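Local atomic coordinates of quinone oxidoreductase 1 (Escherichia coli, PDB entry 1QOR), a protein that catalyses the NADPH-dependent one-electron reduction of quinones to semiquinones, working as a homodimer of the zinc-containing alcohol dehydrogenase family. Residues E34-G39 with I113-A118; A88-G93 with S97-I102. All coordinates share one frame; numbering follows the deposited sequence.

How the contacts relate
Both contacts are partly buried, and their centres lie about 13 Å apart. They share a sheet: strand 30-35, whose end belongs to contact 1, pairs antiparallel with strand 98-102 of contact 2, and the two meet where Asn35 N lies 2.8 Å from Ser97 O, probably a hydrogen bond. Contact 1 brings the sheet against the start of helix 115-135 through hydrocarbon; no hydrogen bond crosses it, and the polar groups bond within the helix start or to residues outside both segments. Contact 2 joins strand 98-102 to the irregular loop before it by an imidazole-to-carbonyl hydrogen bond, with a water, weakly held on one side, and some hydrocarbon packing.

Contact 1. Residues E34-G39 with I113-A118; sequences ENKAIG and ISFEQA
Lys36 and Phe115 make the main hydrocarbon contact, lying side by side and pointing the same way. The lysine touches with the root of its chain: CG comes within 3.5 Å of Phe115 CD2 and CB within 3.6 Å of the same atom, an oblique approach to the ring. A bend at chi2 (-64°) then carries the rest of the lysine off, its ammonium end leading away from the helix. Ala37 adds a second apolar touch, its CB 4.2 Å from Phe115 CB. The same methyl rests on the backbone of the first helical turn, with CB 3.5 Å from Phe115 O and 3.9 Å from Glu116 CA. No hydrogen bond crosses between the segments.

Segment 34-39 lies in the GroES-like domain of the alcohol dehydrogenase family, and the contact joins its sheet to the start of helix 115-135. The chain turns a corner at Lys36, where Lys36 and Ala37 both face Ala66 of strand 65-72 in a classic beta bulge, consistent with both meeting the helix start. Phe115 also packs on Ile68 of that strand and makes a cation-pi contact with Arg84. An alanine in place of Phe115 would probably leave the Lys36 methylenes without their apolar neighbour and deprive Arg84 of its aromatic partner.

Ser114 is the N-cap, and with Gln117 it forms a capping box: Gln117 N donates to Ser114 OG at 3.0 Å, while Ser114 N donates to Gln117 OE1 at 2.8 Å, nearly straight (168°) and in the carbonyl plane on a lone pair. Glu116 OE1 forms a salt bridge with Lys301.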
loop_
_atom_site.group_PDB
_atom_site.type_symbol
_atom_site.label_atom_id
_atom_site.label_comp_id
_atom_site.label_asym_id
_atom_site.label_seq_id
_atom_site.Cartn_x
_atom_site.Cartn_y
_atom_site.Cartn_z
ATOM N N GLU A 34 -6.410 -38.481 -10.564
ATOM C CA GLU A 34 -5.297 -39.069 -11.281
ATOM C C GLU A 34 -4.885 -37.906 -12.187
ATOM O O GLU A 34 -5.663 -37.508 -13.088
ATOM C CB GLU A 34 -5.752 -40.219 -12.159
ATOM C CG GLU A 34 -6.212 -41.474 -11.465
ATOM C CD GLU A 34 -6.791 -42.445 -12.493
ATOM O OE1 GLU A 34 -6.036 -42.890 -13.409
ATOM O OE2 GLU A 34 -8.026 -42.689 -12.436
ATOM N N ASN A 35 -3.696 -37.354 -11.947
ATOM C CA ASN A 35 -3.219 -36.203 -12.694
ATOM C C ASN A 35 -2.796 -36.549 -14.114
ATOM O O ASN A 35 -2.121 -37.541 -14.327
ATOM C CB ASN A 35 -2.098 -35.504 -11.922
ATOM C CG ASN A 35 -2.601 -34.807 -10.625
ATOM O OD1 ASN A 35 -1.825 -34.610 -9.691
ATOM N ND2 ASN A 35 -3.871 -34.436 -10.578
ATOM N N LYS A 36 -3.242 -35.735 -15.073
ATOM C CA LYS A 36 -2.943 -35.902 -16.518
ATOM C C LYS A 36 -1.952 -34.846 -16.968
ATOM O O LYS A 36 -1.144 -35.078 -17.873
ATOM C CB LYS A 36 -4.213 -35.727 -17.345
ATOM C CG LYS A 36 -5.332 -36.685 -16.965
ATOM C CD LYS A 36 -4.845 -38.057 -17.269
ATOM C CE LYS A 36 -5.825 -39.101 -16.870
ATOM N NZ LYS A 36 -5.178 -40.426 -17.167
ATOM N N ALA A 37 -2.058 -33.664 -16.361
ATOM C CA ALA A 37 -1.155 -32.552 -16.656
ATOM C C ALA A 37 -0.933 -31.787 -15.334
ATOM O O ALA A 37 -1.876 -31.579 -14.575
ATOM C CB ALA A 37 -1.746 -31.643 -17.750
ATOM N N ILE A 38 0.309 -31.383 -15.081
ATOM C CA ILE A 38 0.700 -30.689 -13.845
ATOM C C ILE A 38 1.323 -29.315 -14.159
ATOM O O ILE A 38 2.284 -29.229 -14.931
ATOM C CB ILE A 38 1.786 -31.555 -13.079
ATOM C CG1 ILE A 38 1.236 -32.969 -12.806
ATOM C CG2 ILE A 38 2.266 -30.856 -11.764
ATOM C CD1 ILE A 38 2.296 -33.961 -12.337
ATOM N N GLY A 39 0.816 -28.263 -13.529
ATOM C CA GLY A 39 1.365 -26.952 -13.786
ATOM C C GLY A 39 2.653 -26.709 -13.028
ATOM O O GLY A 39 2.894 -27.316 -11.972
ATOM N N ILE A 113 -12.090 -27.639 -22.808
ATOM C CA ILE A 113 -10.772 -27.310 -22.324
ATOM C C ILE A 113 -10.001 -28.551 -21.981
ATOM O O ILE A 113 -10.476 -29.369 -21.204
ATOM C CB ILE A 113 -10.877 -26.309 -21.154
ATOM C CG1 ILE A 113 -11.648 -25.054 -21.653
ATOM C CG2 ILE A 113 -9.449 -25.924 -20.636
ATOM C CD1 ILE A 113 -11.876 -24.017 -20.635
ATOM N N SER A 114 -8.843 -28.713 -22.623
ATOM C CA SER A 114 -7.999 -29.864 -22.396
ATOM C C SER A 114 -7.234 -29.805 -21.058
ATOM O O SER A 114 -6.991 -28.720 -20.509
ATOM C CB SER A 114 -7.012 -29.974 -23.527
ATOM O OG SER A 114 -5.907 -29.147 -23.293
ATOM N N PHE A 115 -6.749 -30.959 -20.606
ATOM C CA PHE A 115 -6.019 -31.028 -19.340
ATOM C C PHE A 115 -4.760 -30.217 -19.414
ATOM O O PHE A 115 -4.419 -29.561 -18.436
ATOM C CB PHE A 115 -5.693 -32.475 -18.926
ATOM C CG PHE A 115 -6.895 -33.256 -18.512
ATOM C CD1 PHE A 115 -7.778 -32.741 -17.597
ATOM C CD2 PHE A 115 -7.130 -34.516 -19.031
ATOM C CE1 PHE A 115 -8.902 -33.479 -17.192
ATOM C CE2 PHE A 115 -8.235 -35.255 -18.637
ATOM C CZ PHE A 115 -9.123 -34.737 -17.721
ATOM N N GLU A 116 -4.089 -30.237 -20.571
ATOM C CA GLU A 116 -2.855 -29.480 -20.758
ATOM C C GLU A 116 -3.123 -27.971 -20.781
ATOM O O GLU A 116 -2.268 -27.182 -20.357
ATOM C CB GLU A 116 -2.177 -29.880 -22.057
ATOM C CG GLU A 116 -1.755 -31.338 -22.119
ATOM C CD GLU A 116 -0.646 -31.597 -23.147
ATOM O OE1 GLU A 116 -0.412 -30.734 -24.029
ATOM O OE2 GLU A 116 0.008 -32.667 -23.060
ATOM N N GLN A 117 -4.298 -27.570 -21.284
ATOM C CA GLN A 117 -4.652 -26.151 -21.343
ATOM C C GLN A 117 -4.989 -25.659 -19.964
ATOM O O GLN A 117 -4.681 -24.519 -19.609
ATOM C CB GLN A 117 -5.876 -25.894 -22.215
ATOM C CG GLN A 117 -5.629 -25.986 -23.686
ATOM C CD GLN A 117 -6.925 -25.837 -24.466
ATOM O OE1 GLN A 117 -7.928 -26.516 -24.186
ATOM N NE2 GLN A 117 -6.934 -24.906 -25.414
ATOM N N ALA A 118 -5.669 -26.518 -19.215
ATOM C CA ALA A 118 -6.098 -26.208 -17.865
ATOM C C ALA A 118 -4.903 -26.046 -16.914
ATOM O O ALA A 118 -4.802 -25.034 -16.213
ATOM C CB ALA A 118 -7.055 -27.277 -17.379
#

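Contact 2. Residues A88-G93 with S97-I102; sequences AQSALG and SVHNII
The loop 88-93 runs beside strand 98-102 without ladder pairing, coming closest where Ser90 CA and Ile101 CA are 5.5 Å apart, and the His99 side chain spans the wider separation toward Gly93. The two belong to the GroES-like domain of the alcohol dehydrogenase family, the loop following strand 84-87 and turning back into strand 98-102, which pairs antiparallel with strand 30-35.

His99 carries the contact. With CG anti to the backbone N (chi1 -167°), its imidazole reaches across to the loop, and NE2 donates to Ala91 O at 3.0 Å. The acceptor lies close to the ring plane, but the nitrogen stands above the carbonyl plane of Ala91, off its lone pairs. Ser90 OG donates to the same oxygen at 2.8 Å from the opposite face, so two donors grip one carbonyl. The peptide of Gly93 covers one face of the imidazole, its carbonyl carbon 3.6 Å above the plane and over the ring centre.

Ser90 also touches the strand through its methylene, CB resting 3.7 Å from Ile101 CG1. Leu92 turns away from the strand, its side chain about 6 Å from that of Asp44, an NADP(+)-binding residue. Beside the Ser90-Ile101 approach a water bridges the backbones, accepting from Ile102 N at 2.9 Å and weakly from Ala91 N at 3.3 Å.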
loop_
_atom_site.group_PDB
_atom_site.type_symbol
_atom_site.label_atom_id
_atom_site.label_comp_id
_atom_site.label_asym_id
_atom_site.label_seq_id
_atom_site.Cartn_x
_atom_site.Cartn_y
_atom_site.Cartn_z
ATOM N N ALA A 88 -5.870 -25.274 -8.378
ATOM C CA ALA A 88 -4.699 -24.394 -8.245
ATOM C C ALA A 88 -4.188 -24.289 -6.800
ATOM O O ALA A 88 -3.044 -23.848 -6.552
ATOM C CB ALA A 88 -5.065 -22.997 -8.729
ATOM N N GLN A 89 -5.039 -24.671 -5.849
ATOM C CA GLN A 89 -4.707 -24.506 -4.430
ATOM C C GLN A 89 -4.806 -25.780 -3.601
ATOM O O GLN A 89 -5.520 -25.805 -2.619
ATOM C CB GLN A 89 -5.672 -23.464 -3.832
ATOM C CG GLN A 89 -5.648 -22.117 -4.524
ATOM C CD GLN A 89 -6.971 -21.373 -4.392
ATOM O OE1 GLN A 89 -8.019 -21.800 -4.944
ATOM N NE2 GLN A 89 -6.946 -20.263 -3.644
ATOM N N SER A 90 -4.139 -26.849 -3.993
ATOM C CA SER A 90 -4.251 -28.053 -3.214
ATOM C C SER A 90 -3.146 -27.988 -2.174
ATOM O O SER A 90 -2.280 -27.117 -2.239
ATOM C CB SER A 90 -3.999 -29.254 -4.113
ATOM O OG SER A 90 -2.619 -29.306 -4.461
ATOM N N ALA A 91 -3.160 -28.916 -1.218
ATOM C CA ALA A 91 -2.072 -29.003 -0.271
ATOM C C ALA A 91 -0.849 -29.282 -1.169
ATOM O O ALA A 91 -1.007 -29.785 -2.273
ATOM C CB ALA A 91 -2.306 -30.198 0.622
ATOM N N LEU A 92 0.351 -29.006 -0.697
ATOM C CA LEU A 92 1.556 -29.285 -1.471
ATOM C C LEU A 92 1.596 -30.768 -1.953
ATOM O O LEU A 92 1.187 -31.677 -1.222
ATOM C CB LEU A 92 2.761 -28.983 -0.579
ATOM C CG LEU A 92 3.816 -27.899 -0.855
ATOM C CD1 LEU A 92 3.291 -26.716 -1.674
ATOM C CD2 LEU A 92 4.365 -27.439 0.501
ATOM N N GLY A 93 2.070 -31.033 -3.166
ATOM C CA GLY A 93 2.118 -32.396 -3.642
ATOM C C GLY A 93 1.519 -32.638 -5.026
ATOM O O GLY A 93 1.498 -33.790 -5.497
ATOM N N SER A 97 1.355 -38.271 -9.662
ATOM C CA SER A 97 0.414 -38.890 -10.574
ATOM C C SER A 97 -0.976 -39.027 -9.957
ATOM O O SER A 97 -1.957 -39.082 -10.676
ATOM C CB SER A 97 0.976 -40.220 -11.099
ATOM O OG SER A 97 1.242 -41.139 -10.056
ATOM N N VAL A 98 -1.073 -38.982 -8.634
ATOM C CA VAL A 98 -2.363 -39.089 -7.930
ATOM C C VAL A 98 -2.246 -38.167 -6.720
ATOM O O VAL A 98 -1.260 -38.249 -5.960
ATOM C CB VAL A 98 -2.609 -40.534 -7.353
ATOM C CG1 VAL A 98 -4.028 -40.678 -6.804
ATOM C CG2 VAL A 98 -2.303 -41.598 -8.411
ATOM N N HIS A 99 -3.249 -37.325 -6.494
ATOM C CA HIS A 99 -3.191 -36.401 -5.374
ATOM C C HIS A 99 -4.577 -36.253 -4.755
ATOM O O HIS A 99 -5.588 -36.390 -5.444
ATOM C CB HIS A 99 -2.633 -35.040 -5.869
ATOM C CG HIS A 99 -2.238 -34.088 -4.762
ATOM N ND1 HIS A 99 -1.571 -34.492 -3.622
ATOM C CD2 HIS A 99 -2.397 -32.746 -4.644
ATOM C CE1 HIS A 99 -1.337 -33.442 -2.854
ATOM N NE2 HIS A 99 -1.827 -32.368 -3.451
ATOM N N ASN A 100 -4.651 -36.087 -3.443
ATOM C CA ASN A 100 -5.968 -35.890 -2.829
ATOM C C ASN A 100 -6.117 -34.381 -2.618
ATOM O O ASN A 100 -5.152 -33.717 -2.258
ATOM C CB ASN A 100 -6.127 -36.677 -1.510
ATOM C CG ASN A 100 -6.063 -38.176 -1.716
ATOM O OD1 ASN A 100 -6.680 -38.720 -2.619
ATOM N ND2 ASN A 100 -5.299 -38.847 -0.885
ATOM N N ILE A 101 -7.309 -33.844 -2.859
ATOM C CA ILE A 101 -7.529 -32.417 -2.766
ATOM C C ILE A 101 -8.876 -32.110 -2.117
ATOM O O ILE A 101 -9.856 -32.821 -2.350
ATOM C CB ILE A 101 -7.556 -31.759 -4.239
ATOM C CG1 ILE A 101 -6.274 -32.039 -5.001
ATOM C CG2 ILE A 101 -7.780 -30.241 -4.176
ATOM C CD1 ILE A 101 -6.414 -33.186 -5.956
ATOM N N ILE A 102 -8.922 -31.041 -1.321
ATOM C CA ILE A 102 -10.172 -30.595 -0.709
ATOM C C ILE A 102 -11.040 -30.239 -1.917
ATOM O O ILE A 102 -10.647 -29.426 -2.750
ATOM C CB ILE A 102 -9.980 -29.326 0.194
ATOM C CG1 ILE A 102 -9.510 -29.719 1.597
ATOM C CG2 ILE A 102 -11.284 -28.574 0.368
ATOM C CD1 ILE A 102 -8.243 -30.555 1.623
HETATM O O HOH W 1 -6.283 -29.965 -0.652
#